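Local coordinates for protein bvu-3222 (Bacteroides vulgatus ATCC 8482, PDB 3FYF) that is of unknown function but belongs to the DUF4251 family and is probably a periplasmic protein made with a signal peptide, at residues V37-A42 / I136-G141. Numbering follows the deposited sequence.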
# COMPACT_ATOMS: atom_id res chain seq x y z
N VAL B 37 -14.32 7.27 12.76
CA VAL B 37 -15.63 7.08 13.42
C VAL B 37 -16.70 6.63 12.41
O VAL B 37 -17.48 5.72 12.70
CB VAL B 37 -16.05 8.37 14.18
CG1 VAL B 37 -17.44 8.23 14.81
CG2 VAL B 37 -15.03 8.73 15.26
N GLN B 38 -16.69 7.25 11.23
CA GLN B 38 -17.53 6.82 10.11
C GLN B 38 -17.27 5.38 9.66
O GLN B 38 -18.21 4.68 9.28
CB GLN B 38 -17.35 7.76 8.91
CG GLN B 38 -18.08 9.10 9.03
CD GLN B 38 -17.87 9.99 7.82
OE1 GLN B 38 -17.07 9.70 6.93
NE2 GLN B 38 -18.60 11.10 7.78
N ALA B 39 -16.01 4.96 9.69
CA ALA B 39 -15.63 3.58 9.33
C ALA B 39 -16.06 2.58 10.41
O ALA B 39 -16.58 1.51 10.09
CB ALA B 39 -14.13 3.48 9.06
N ILE B 40 -15.85 2.95 11.68
CA ILE B 40 -16.29 2.17 12.85
C ILE B 40 -17.80 1.93 12.79
O ILE B 40 -18.26 0.78 12.88
CB ILE B 40 -15.94 2.90 14.19
CG1 ILE B 40 -14.42 3.02 14.37
CG2 ILE B 40 -16.57 2.22 15.41
CD1 ILE B 40 -13.75 1.76 14.79
N ASN B 41 -18.56 3.01 12.63
CA ASN B 41 -20.02 2.96 12.52
C ASN B 41 -20.53 2.22 11.29
O ASN B 41 -21.58 1.59 11.33
CB ASN B 41 -20.62 4.38 12.55
CG ASN B 41 -20.44 5.05 13.90
OD1 ASN B 41 -20.25 4.39 14.92
ND2 ASN B 41 -20.48 6.37 13.90
N ALA B 42 -19.77 2.29 10.20
CA ALA B 42 -20.09 1.53 8.99
C ALA B 42 -19.91 0.03 9.23
O ALA B 42 -20.69 -0.78 8.73
CB ALA B 42 -19.24 1.98 7.83
N ILE B 136 -10.37 -8.00 7.56
CA ILE B 136 -10.13 -6.57 7.46
C ILE B 136 -9.39 -6.08 8.70
O ILE B 136 -9.78 -6.40 9.82
CB ILE B 136 -11.45 -5.76 7.28
CG1 ILE B 136 -12.19 -6.17 6.00
CG2 ILE B 136 -11.17 -4.24 7.27
CD1 ILE B 136 -13.62 -5.62 5.87
N VAL B 137 -8.33 -5.32 8.49
CA VAL B 137 -7.67 -4.61 9.58
C VAL B 137 -7.84 -3.13 9.26
O VAL B 137 -7.39 -2.67 8.21
CB VAL B 137 -6.17 -4.96 9.67
CG1 VAL B 137 -5.53 -4.19 10.81
CG2 VAL B 137 -5.98 -6.50 9.86
N LEU B 138 -8.50 -2.39 10.16
CA LEU B 138 -8.66 -0.94 10.05
C LEU B 138 -7.68 -0.23 10.98
O LEU B 138 -7.66 -0.50 12.18
CB LEU B 138 -10.11 -0.53 10.37
CG LEU B 138 -10.50 0.93 10.65
CD1 LEU B 138 -10.42 1.79 9.40
CD2 LEU B 138 -11.91 0.98 11.22
N THR B 139 -6.87 0.67 10.43
CA THR B 139 -5.90 1.43 11.21
C THR B 139 -6.61 2.48 12.08
O THR B 139 -7.39 3.28 11.57
CB THR B 139 -4.86 2.11 10.28
OG1 THR B 139 -4.28 1.14 9.40
CG2 THR B 139 -3.75 2.78 11.09
N GLY B 140 -6.34 2.45 13.38
CA GLY B 140 -6.96 3.36 14.35
C GLY B 140 -6.68 4.83 14.10
O GLY B 140 -5.55 5.21 13.78
N GLY B 141 -7.73 5.65 14.21
CA GLY B 141 -7.64 7.08 13.93
C GLY B 141 -7.62 7.44 12.46
O GLY B 141 -7.35 8.58 12.11
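Helix-on-sheet packing joins helix 27-44 to strand 132-138, through the methyl groups of A39 and I40 on the helix and the isobutyl group of L138 on the strand. The CB of A39 points at the strand and meets both branches of the leucine almost evenly, 4.0 Å from L138 CD2 and 4.1 Å from L138 CD1, so the fork of L138 faces this single methyl. CD2 does double duty: it also lies 4.1 Å from I40 CD1. The leucine gets there with CG anti to its backbone N (chi1 166°), which carries the fork out toward the helix. I40 arrives differently. Its CB does not aim at the strand, yet CG1 stands anti to the carbonyl carbon (chi1 -64°) and the end of its side chain, CD1, comes nearer, crossing L138 at about a right angle.

The helix packs against the antiparallel sheet through side chains, with the CA atoms of A39 and L138, the nearest pair across the contact, 8.3 Å apart. On the strand side, backbone hydrogen bonds to neighbouring strands set the position of the leucine: L138 pairs with V119 and V137 with S146. I40 also touches V119 of strand 119-126 and A42 touches F48 of strand 48-52, so the helix lies over more than one strand; I136 reaches F48 as well, from the strand side. Alternation along the extended chain turns V137 away from the helix, and this residue packs on G60 of the second subunit. T139 continues that side, its OG1 hydrogen-bonded to M62 O of the same neighbouring subunit. A39 and L138 are buried, whereas I40 remains partly exposed.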